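Local coordinates for 35 kDa hemin binding protein (Porphyromonas gingivalis, PDB 5Y1A) that probably binds hemin, carries a thioredoxin domain that may serve thiol-disulfide exchange, and is a cargo of the type IX secretion system, at residues A[46-49]-A[50-53]; A[132-135]-A[136-140]; A[329-333]-A[334-338]. All coordinates share one frame; numbering follows the deposited sequence. Where two conformers were deposited one is given.

Contact 1. Residues A[46-49]-A[50-53]; sequences EWCG and YCPG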
ATOM      1  N   GLU A  46      12.989 -10.015  -8.499  1.00 10.49           N
ATOM      2  CA  GLU A  46      13.392 -11.208  -7.741  1.00 11.45           C
ATOM      3  C   GLU A  46      14.554 -11.964  -8.391  1.00 11.23           C
ATOM      4  O   GLU A  46      15.330 -12.646  -7.704  1.00 12.06           O
ATOM      5  CB  GLU A  46      12.181 -12.103  -7.511  1.00 11.47           C
ATOM      6  CG  GLU A  46      11.258 -11.501  -6.428  1.00 11.65           C
ATOM      7  CD  GLU A  46      10.034 -12.351  -6.119  1.00 12.17           C
ATOM      8  OE1 GLU A  46       9.757 -13.286  -6.900  1.00 12.50           O
ATOM      9  OE2 GLU A  46       9.338 -12.056  -5.109  1.00 11.67           O
ATOM     10  N   TRP A  47      14.694 -11.803  -9.707  1.00 11.21           N
ATOM     11  CA  TRP A  47      15.806 -12.425 -10.451  1.00 11.70           C
ATOM     12  C   TRP A  47      17.102 -11.609 -10.386  1.00 12.20           C
ATOM     13  O   TRP A  47      18.167 -12.076 -10.824  1.00 12.55           O
ATOM     14  CB  TRP A  47      15.403 -12.696 -11.918  1.00 11.76           C
ATOM     15  CG  TRP A  47      14.834 -11.476 -12.632  1.00 12.20           C
ATOM     16  CD1 TRP A  47      13.522 -11.253 -12.948  1.00 12.77           C
ATOM     17  CD2 TRP A  47      15.559 -10.316 -13.095  1.00 14.20           C
ATOM     18  NE1 TRP A  47      13.390 -10.032 -13.581  1.00 13.07           N
ATOM     19  CE2 TRP A  47      14.620  -9.445 -13.691  1.00 13.41           C
ATOM     20  CE3 TRP A  47      16.917  -9.937 -13.074  1.00 12.61           C
ATOM     21  CZ2 TRP A  47      14.982  -8.188 -14.227  1.00 12.17           C
ATOM     22  CZ3 TRP A  47      17.281  -8.715 -13.625  1.00 13.19           C
ATOM     23  CH2 TRP A  47      16.310  -7.848 -14.192  1.00 12.89           C
ATOM     24  N   CYS A  48      17.020 -10.397  -9.846  1.00 12.02           N
ATOM     25  CA  CYS A  48      18.136  -9.439  -9.877  1.00 12.38           C
ATOM     26  C   CYS A  48      19.051  -9.636  -8.659  1.00 11.65           C
ATOM     27  O   CYS A  48      18.679  -9.306  -7.529  1.00 11.27           O
ATOM     28  CB  CYS A  48      17.579  -8.012  -9.947  1.00 12.17           C
ATOM     29  SG  CYS A  48      18.796  -6.695  -9.706  1.00 16.83           S
ATOM     30  N   GLY A  49      20.230 -10.224  -8.888  1.00 10.65           N
ATOM     31  CA  GLY A  49      21.147 -10.549  -7.780  1.00 12.13           C
ATOM     32  C   GLY A  49      21.688  -9.330  -7.037  1.00 11.68           C
ATOM     33  O   GLY A  49      22.055  -9.416  -5.872  1.00 12.66           O
ATOM     34  N   TYR A  50      21.749  -8.206  -7.741  1.00 12.20           N
ATOM     35  CA  TYR A  50      22.218  -6.940  -7.176  1.00 12.80           C
ATOM     36  C   TYR A  50      21.169  -6.237  -6.324  1.00 12.46           C
ATOM     37  O   TYR A  50      21.496  -5.322  -5.576  1.00 12.05           O
ATOM     38  CB  TYR A  50      22.670  -6.011  -8.303  1.00 13.98           C
ATOM     39  CG  TYR A  50      23.856  -6.509  -9.122  1.00 15.65           C
ATOM     40  CD1 TYR A  50      24.406  -7.776  -8.913  1.00 18.22           C
ATOM     41  CD2 TYR A  50      24.402  -5.716 -10.123  1.00 17.22           C
ATOM     42  CE1 TYR A  50      25.489  -8.242  -9.685  1.00 20.11           C
ATOM     43  CE2 TYR A  50      25.491  -6.159 -10.896  1.00 18.82           C
ATOM     44  CZ  TYR A  50      26.025  -7.421 -10.673  1.00 19.96           C
ATOM     45  OH  TYR A  50      27.089  -7.874 -11.432  1.00 21.46           O
ATOM     46  N   CYS A  51      19.902  -6.640  -6.462  1.00 12.29           N
ATOM     47  CA  CYS A  51      18.813  -5.923  -5.811  1.00 11.99           C
ATOM     48  C   CYS A  51      18.800  -5.937  -4.256  1.00 11.89           C
ATOM     49  O   CYS A  51      18.544  -4.905  -3.672  1.00 11.68           O
ATOM     50  CB  CYS A  51      17.450  -6.310  -6.393  1.00 12.14           C
ATOM     51  SG  CYS A  51      17.203  -5.544  -8.029  1.00 13.36           S
ATOM     52  N   PRO A  52      19.059  -7.089  -3.597  1.00 11.90           N
ATOM     53  CA  PRO A  52      19.189  -7.061  -2.134  1.00 12.17           C
ATOM     54  C   PRO A  52      20.225  -6.024  -1.629  1.00 12.41           C
ATOM     55  O   PRO A  52      19.995  -5.344  -0.618  1.00 12.69           O
ATOM     56  CB  PRO A  52      19.631  -8.509  -1.808  1.00 12.48           C
ATOM     57  CG  PRO A  52      18.958  -9.332  -2.895  1.00 11.36           C
ATOM     58  CD  PRO A  52      19.195  -8.469  -4.130  1.00 12.18           C
ATOM     59  N   GLY A  53      21.358  -5.924  -2.335  1.00 11.82           N
ATOM     60  CA  GLY A  53      22.412  -4.962  -1.998  1.00 12.31           C
ATOM     61  C   GLY A  53      21.913  -3.528  -2.100  1.00 12.29           C
ATOM     62  O   GLY A  53      22.172  -2.717  -1.224  1.00 11.78           O
TER
HETATM   63  O   HOH W   1      22.939  -8.022  -3.699  1.00 12.00           O

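Contact 2. Residues A[132-135]-A[136-140]; sequences NKIM and KGFGD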
ATOM      1  N   ASN A 132      22.510  11.767   0.744  1.00 15.79           N
ATOM      2  CA  ASN A 132      22.575  13.092   0.126  1.00 16.10           C
ATOM      3  C   ASN A 132      21.440  13.335  -0.875  1.00 15.75           C
ATOM      4  O   ASN A 132      20.853  14.429  -0.898  1.00 15.47           O
ATOM      5  CB  ASN A 132      23.932  13.330  -0.532  1.00 16.54           C
ATOM      6  CG  ASN A 132      25.082  13.532   0.498  1.00 19.86           C
ATOM      7  OD1 ASN A 132      26.245  13.468   0.135  1.00 25.37           O
ATOM      8  ND2 ASN A 132      24.745  13.754   1.755  1.00 22.97           N
ATOM      9  N   LYS A 133      21.110  12.313  -1.664  1.00 15.33           N
ATOM     10  CA  LYS A 133      19.954  12.386  -2.586  1.00 15.18           C
ATOM     11  C   LYS A 133      18.653  12.565  -1.807  1.00 14.66           C
ATOM     12  O   LYS A 133      17.803  13.392  -2.191  1.00 13.98           O
ATOM     13  CB  LYS A 133      19.880  11.135  -3.484  1.00 15.30           C
ATOM     14  CG  LYS A 133      20.673  11.213  -4.803  1.00 15.45           C
ATOM     15  CD  LYS A 133      20.437   9.946  -5.649  1.00 16.95           C
ATOM     16  CE  LYS A 133      20.912  10.123  -7.065  1.00 20.54           C
ATOM     17  NZ  LYS A 133      20.570   8.961  -7.943  1.00 21.96           N
ATOM     18  N   ILE A 134      18.498  11.816  -0.707  1.00 13.96           N
ATOM     19  CA  ILE A 134      17.319  11.950   0.159  1.00 13.76           C
ATOM     20  C   ILE A 134      17.220  13.368   0.729  1.00 14.62           C
ATOM     21  O   ILE A 134      16.154  13.977   0.718  1.00 14.16           O
ATOM     22  CB  ILE A 134      17.344  10.932   1.309  1.00 14.03           C
ATOM     23  CG1 ILE A 134      17.207   9.497   0.752  1.00 12.47           C
ATOM     24  CG2 ILE A 134      16.286  11.278   2.353  1.00 14.44           C
ATOM     25  CD1 ILE A 134      17.425   8.341   1.834  1.00 13.18           C
ATOM     26  N   MET A 135      18.345  13.905   1.192  1.00 14.90           N
ATOM     27  CA  MET A 135      18.331  15.234   1.797  1.00 16.04           C
ATOM     28  C   MET A 135      17.993  16.313   0.767  1.00 16.40           C
ATOM     29  O   MET A 135      17.332  17.307   1.095  1.00 17.17           O
ATOM     30  CB  MET A 135      19.633  15.506   2.577  1.00 16.39           C
ATOM     31  CG  MET A 135      19.709  14.695   3.888  1.00 15.48           C
ATOM     32  SD  MET A 135      18.382  14.900   5.090  1.00 17.65           S
ATOM     33  CE  MET A 135      18.377  16.663   5.377  1.00 22.02           C
ATOM     34  N   LYS A 136      18.398  16.092  -0.477  0.50 16.82           N
ATOM     35  CA  LYS A 136      18.037  16.976  -1.573  0.50 17.44           C
ATOM     36  C   LYS A 136      16.519  16.937  -1.775  0.50 17.37           C
ATOM     37  O   LYS A 136      15.879  17.965  -2.013  0.50 17.16           O
ATOM     38  CB  LYS A 136      18.761  16.532  -2.839  0.50 18.05           C
ATOM     39  CG  LYS A 136      18.869  17.584  -3.927  0.50 18.88           C
ATOM     40  CD  LYS A 136      20.145  17.353  -4.736  0.50 21.16           C
ATOM     41  CE  LYS A 136      19.930  17.537  -6.227  0.50 21.69           C
ATOM     42  NZ  LYS A 136      19.122  18.743  -6.569  0.50 23.94           N
ATOM     43  N   GLY A 137      15.955  15.742  -1.654  1.00 17.60           N
ATOM     44  CA  GLY A 137      14.497  15.552  -1.685  1.00 17.34           C
ATOM     45  C   GLY A 137      13.798  16.339  -0.596  1.00 17.65           C
ATOM     46  O   GLY A 137      12.731  16.913  -0.835  1.00 16.75           O
ATOM     47  N   PHE A 138      14.405  16.383   0.601  1.00 17.25           N
ATOM     48  CA  PHE A 138      13.860  17.183   1.689  1.00 17.54           C
ATOM     49  C   PHE A 138      13.896  18.695   1.468  1.00 18.34           C
ATOM     50  O   PHE A 138      13.011  19.404   1.971  1.00 17.25           O
ATOM     51  CB  PHE A 138      14.506  16.829   3.025  1.00 16.92           C
ATOM     52  CG  PHE A 138      13.882  15.640   3.672  1.00 15.80           C
ATOM     53  CD1 PHE A 138      12.568  15.701   4.141  1.00 14.56           C
ATOM     54  CD2 PHE A 138      14.585  14.453   3.792  1.00 16.32           C
ATOM     55  CE1 PHE A 138      11.987  14.604   4.734  1.00 14.01           C
ATOM     56  CE2 PHE A 138      13.995  13.326   4.381  1.00 14.91           C
ATOM     57  CZ  PHE A 138      12.697  13.406   4.856  1.00 13.80           C
ATOM     58  N   GLY A 139      14.905  19.166   0.735  1.00 19.03           N
ATOM     59  CA  GLY A 139      15.088  20.611   0.487  1.00 20.63           C
ATOM     60  C   GLY A 139      15.161  21.386   1.793  1.00 20.65           C
ATOM     61  O   GLY A 139      15.893  21.001   2.715  1.00 22.08           O
ATOM     62  N   ASP A 140      14.374  22.455   1.907  1.00 21.55           N
ATOM     63  CA  ASP A 140      14.319  23.223   3.163  1.00 21.01           C
ATOM     64  C   ASP A 140      13.416  22.594   4.240  1.00 20.94           C
ATOM     65  O   ASP A 140      13.160  23.207   5.284  1.00 21.76           O
ATOM     66  CB  ASP A 140      13.939  24.700   2.884  1.00 21.82           C
ATOM     67  CG  ASP A 140      12.494  24.876   2.386  1.00 21.99           C
ATOM     68  OD1 ASP A 140      11.699  23.899   2.357  1.00 19.59           O
ATOM     69  OD2 ASP A 140      12.134  26.020   2.032  1.00 23.36           O
TER
HETATM   70  O   HOH W   2      17.832  19.130   2.894  1.00 34.76           O

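Contact 3. Residues A[329-333]-A[334-338]; sequences RITAN and GVMHF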
ATOM      1  N   ARG A 329     -18.743 -20.604   5.788  1.00 22.14           N
ATOM      2  CA  ARG A 329     -19.177 -20.883   4.428  1.00 23.40           C
ATOM      3  C   ARG A 329     -20.097 -22.096   4.533  1.00 24.16           C
ATOM      4  O   ARG A 329     -19.643 -23.195   4.871  1.00 23.70           O
ATOM      5  CB  ARG A 329     -17.963 -21.135   3.541  1.00 24.09           C
ATOM      6  CG  ARG A 329     -18.259 -21.535   2.100  1.00 25.87           C
ATOM      7  CD  ARG A 329     -17.015 -21.352   1.230  1.00 29.97           C
ATOM      8  NE  ARG A 329     -16.056 -22.456   1.348  1.00 32.60           N
ATOM      9  CZ  ARG A 329     -14.824 -22.434   0.843  1.00 33.85           C
ATOM     10  NH1 ARG A 329     -14.385 -21.358   0.198  1.00 34.50           N
ATOM     11  NH2 ARG A 329     -14.019 -23.478   0.996  1.00 35.00           N
ATOM     12  N   ILE A 330     -21.392 -21.890   4.287  0.50 24.18           N
ATOM     13  CA  ILE A 330     -22.371 -22.981   4.355  0.50 24.47           C
ATOM     14  C   ILE A 330     -23.037 -23.213   3.011  0.50 24.75           C
ATOM     15  O   ILE A 330     -23.645 -22.302   2.449  0.50 24.64           O
ATOM     16  CB  ILE A 330     -23.514 -22.733   5.372  0.50 24.72           C
ATOM     17  CG1 ILE A 330     -23.091 -21.799   6.500  0.50 24.74           C
ATOM     18  CG2 ILE A 330     -24.042 -24.059   5.910  0.50 24.49           C
ATOM     19  CD1 ILE A 330     -24.208 -21.502   7.462  0.50 24.31           C
ATOM     20  N   THR A 331     -22.927 -24.442   2.513  1.00 24.90           N
ATOM     21  CA  THR A 331     -23.574 -24.846   1.274  1.00 25.70           C
ATOM     22  C   THR A 331     -24.896 -25.506   1.661  1.00 25.54           C
ATOM     23  O   THR A 331     -24.918 -26.506   2.382  1.00 25.70           O
ATOM     24  CB  THR A 331     -22.694 -25.786   0.447  1.00 25.84           C
ATOM     25  OG1 THR A 331     -21.415 -25.170   0.246  1.00 26.60           O
ATOM     26  CG2 THR A 331     -23.323 -26.049  -0.926  1.00 27.15           C
ATOM     27  N   ALA A 332     -25.995 -24.906   1.216  1.00 25.70           N
ATOM     28  CA  ALA A 332     -27.328 -25.375   1.584  1.00 25.57           C
ATOM     29  C   ALA A 332     -28.281 -25.011   0.463  1.00 26.06           C
ATOM     30  O   ALA A 332     -28.232 -23.879  -0.074  1.00 24.86           O
ATOM     31  CB  ALA A 332     -27.781 -24.730   2.894  1.00 25.62           C
ATOM     32  N   ASN A 333     -29.132 -25.973   0.105  1.00 26.02           N
ATOM     33  CA  ASN A 333     -30.173 -25.752  -0.893  1.00 26.70           C
ATOM     34  C   ASN A 333     -29.588 -25.293  -2.232  1.00 25.74           C
ATOM     35  O   ASN A 333     -30.168 -24.448  -2.936  1.00 26.18           O
ATOM     36  CB  ASN A 333     -31.199 -24.760  -0.339  1.00 27.46           C
ATOM     37  CG  ASN A 333     -31.692 -25.163   1.041  1.00 30.44           C
ATOM     38  OD1 ASN A 333     -32.091 -26.312   1.254  1.00 35.09           O
ATOM     39  ND2 ASN A 333     -31.634 -24.237   1.992  1.00 32.99           N
ATOM     40  N   GLY A 334     -28.422 -25.844  -2.566  1.00 23.94           N
ATOM     41  CA  GLY A 334     -27.783 -25.553  -3.832  1.00 22.78           C
ATOM     42  C   GLY A 334     -27.149 -24.180  -3.965  1.00 21.72           C
ATOM     43  O   GLY A 334     -26.823 -23.768  -5.074  1.00 21.23           O
ATOM     44  N   VAL A 335     -26.977 -23.470  -2.843  1.00 20.47           N
ATOM     45  CA  VAL A 335     -26.287 -22.174  -2.846  1.00 20.49           C
ATOM     46  C   VAL A 335     -25.200 -22.187  -1.764  1.00 20.74           C
ATOM     47  O   VAL A 335     -25.419 -22.727  -0.678  1.00 19.95           O
ATOM     48  CB  VAL A 335     -27.271 -20.957  -2.652  1.00 20.69           C
ATOM     49  CG1 VAL A 335     -26.520 -19.652  -2.316  1.00 20.44           C
ATOM     50  CG2 VAL A 335     -28.147 -20.744  -3.886  1.00 20.20           C
ATOM     51  N   MET A 336     -24.037 -21.622  -2.092  1.00 21.36           N
ATOM     52  CA  MET A 336     -22.934 -21.441  -1.144  1.00 22.60           C
ATOM     53  C   MET A 336     -23.067 -20.048  -0.513  1.00 23.10           C
ATOM     54  O   MET A 336     -22.928 -19.027  -1.204  1.00 23.58           O
ATOM     55  CB  MET A 336     -21.573 -21.639  -1.844  1.00 22.44           C
ATOM     56  CG  MET A 336     -20.333 -21.525  -0.941  1.00 23.78           C
ATOM     57  SD  MET A 336     -18.729 -21.722  -1.790  1.00 22.69           S
ATOM     58  CE  MET A 336     -18.811 -23.446  -2.290  1.00 25.92           C
ATOM     59  N   HIS A 337     -23.357 -20.036   0.786  1.00 22.96           N
ATOM     60  CA  HIS A 337     -23.586 -18.812   1.595  1.00 24.33           C
ATOM     61  C   HIS A 337     -22.351 -18.469   2.425  1.00 24.39           C
ATOM     62  O   HIS A 337     -21.600 -19.366   2.810  1.00 24.16           O
ATOM     63  CB  HIS A 337     -24.720 -19.046   2.599  1.00 24.39           C
ATOM     64  CG  HIS A 337     -26.001 -19.525   1.989  1.00 26.45           C
ATOM     65  ND1 HIS A 337     -26.961 -18.662   1.500  1.00 27.64           N
ATOM     66  CD2 HIS A 337     -26.497 -20.773   1.821  1.00 27.36           C
ATOM     67  CE1 HIS A 337     -27.993 -19.360   1.057  1.00 27.71           C
ATOM     68  NE2 HIS A 337     -27.731 -20.643   1.228  1.00 28.16           N
ATOM     69  N   PHE A 338     -22.146 -17.180   2.700  1.00 24.57           N
ATOM     70  CA  PHE A 338     -21.046 -16.714   3.549  1.00 24.76           C
ATOM     71  C   PHE A 338     -21.669 -15.881   4.668  1.00 25.00           C
ATOM     72  O   PHE A 338     -22.368 -14.908   4.391  1.00 24.78           O
ATOM     73  CB  PHE A 338     -20.052 -15.860   2.747  1.00 25.44           C
ATOM     74  CG  PHE A 338     -19.340 -16.619   1.650  1.00 27.11           C
ATOM     75  CD1 PHE A 338     -18.021 -17.024   1.810  1.00 28.60           C
ATOM     76  CD2 PHE A 338     -20.002 -16.945   0.464  1.00 28.21           C
ATOM     77  CE1 PHE A 338     -17.355 -17.740   0.803  1.00 29.29           C
ATOM     78  CE2 PHE A 338     -19.362 -17.653  -0.545  1.00 28.93           C
ATOM     79  CZ  PHE A 338     -18.031 -18.049  -0.380  1.00 28.77           C
TER

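Contact 1. Residues A[46-49]-A[50-53]
A thioredoxin-type CxxC sequence at a helix start brings Cys48 and Cys51 together, one in the loop after strand 34-44 and the other in the first turn of helix 51-63. A type I beta turn from Cys48 to Cys51 brings this about, closed by Cys51 N donating to Cys48 O at 3.1 Å; the donor stands well above the carbonyl plane. SG of Cys48 lies anti to its backbone N (chi1 170°), which swings it across the turn toward Cys51, and CB of Cys51 rests 3.4 Å from Cys48 O. The modelled distance between the two sulfurs fits neither a disulfide nor an ordinary contact, so the redox state is left doubtful. Gly49 and Tyr50 fill the turn corners; the Tyr50 ring leads outward, its CD1 edge 3.6 Å from Gly49 C. Pro52 suits the first helical turn, where its missing N-H costs little, and its CD packs 3.5 Å from Gly49 O. A water donates to Gly49 O and accepts from Gly53 N, joining turn to helix. Glu46 OE2 and OE1 accept from the backbone N of Ile192 and Asn193, and Trp47 O from Asn196 ND2. Two sulfurs so placed at a helix start are consistent with thioredoxin-like thiol-disulfide exchange.

Contact 2. Residues A[132-135]-A[136-140]
Ile134 and Phe138, one helical turn apart, supply the apolar part of this contact at the C-terminal end of helix 127-138. Their side chains run alongside each other in the same direction, with Ile134 CG2 3.7 Å from Phe138 CE2. CG2 is the branch anti to the backbone N, and this places it beside the ring, while the same pair packs on strands 34-44 and 73-79 through Leu40, Val38 and Val73. Branched and aromatic carbon suits this buried face. Met135 adds a Met-aromatic contact: bends at chi2 and chi3 (-57° and -56°) fold its chain back, and SD approaches the Phe138 ring obliquely, 5.2 Å from the centroid.

The polar part is backbone. Lys136 N, Gly137 N, Phe138 N and Gly139 N donate to the carbonyls of Asn132, Lys133, Ile134 and Met135; the bond from Phe138 N to Ile134 O measures 3.0 Å. Met135 O also accepts from a water, at 2.6 Å, that donates to Gly139 O as well. Gly137 is buried and its O accepts from Lys36 NZ, while Lys133 reaches Asn121 and Ser123 with its NZ. Gly139 leaves the helix with positive phi (55°), a common C-terminal ending that is easy for glycine, and Asp140 then bonds to Thr142 and Lys31. A helix packed in this way on the central sheet fits the thioredoxin fold.

Contact 3. Residues A[329-333]-A[334-338]
Ile330 and His337 face each other as an antiparallel hydrogen-bonded pair, with Ile330 N donating to His337 O and His337 N returning a bond to Ile330 O at 2.8 Å. Ala332 and Val335 form the next such pair: Ala332 N gives to Val335 O at 2.9 Å, and Val335 N to Ala332 O at 3.1 Å, the latter donor standing well above the carbonyl plane. All four N-H groups and all four carbonyls of these pairs are thus satisfied within the hairpin. At the non-hydrogen-bonded pairs, CA-H groups add weaker contacts, as from Thr331 CA to Val335 O at 3.4 Å. The other edge of strand 324-332, away from its hairpin partner, pairs through backbone bonds: Arg329 with Glu307, Thr331 with Ser304 and Lys305.

Side chains alternate between the faces. On one, Met336 is extended (chi1 -178°, chi2 -179°), which carries its SD to 3.5 Å from Arg329 CD; that CD also lies 3.7 Å from Phe338 CE1, with Arg329 CG over one face of the phenyl ring. The guanidinium, nearly perpendicular to that ring, reaches Glu307 only weakly. On the other, the His337 ring has Ile330 O at its edge, in plane, 3.3 Å from CD2, and Val335 CG1 over one face; Ile330 and Ala332 pack on Tyr303. Asn333 and Gly334, both with positive phi, make the corner, a conformation that asparagine and glycine adopt readily. A two-residue type I' turn between antiparallel strands is the classic tight beta hairpin, here at the edge of the C-terminal antiparallel sheet.

How the contacts relate
Contacts 1 and 2 belong to the thioredoxin region and stand with centres about 26 Å apart, whereas contact 3 lies in the C-terminal sheet, its centre about 46 Å from that of contact 1 and 57 Å from that of contact 2. None touches another. Contact 1 is buried and its character is set by sulfur and a helix start; contact 2 is partly buried, its apolar face pressed on a sheet and its end passing into an exposed loop; contact 3 is a surface contact held chiefly by main-chain pairing. Contacts 1 and 2 both adjoin strand 34-44, contact 1 along the chain and contact 2 through side-chain packing.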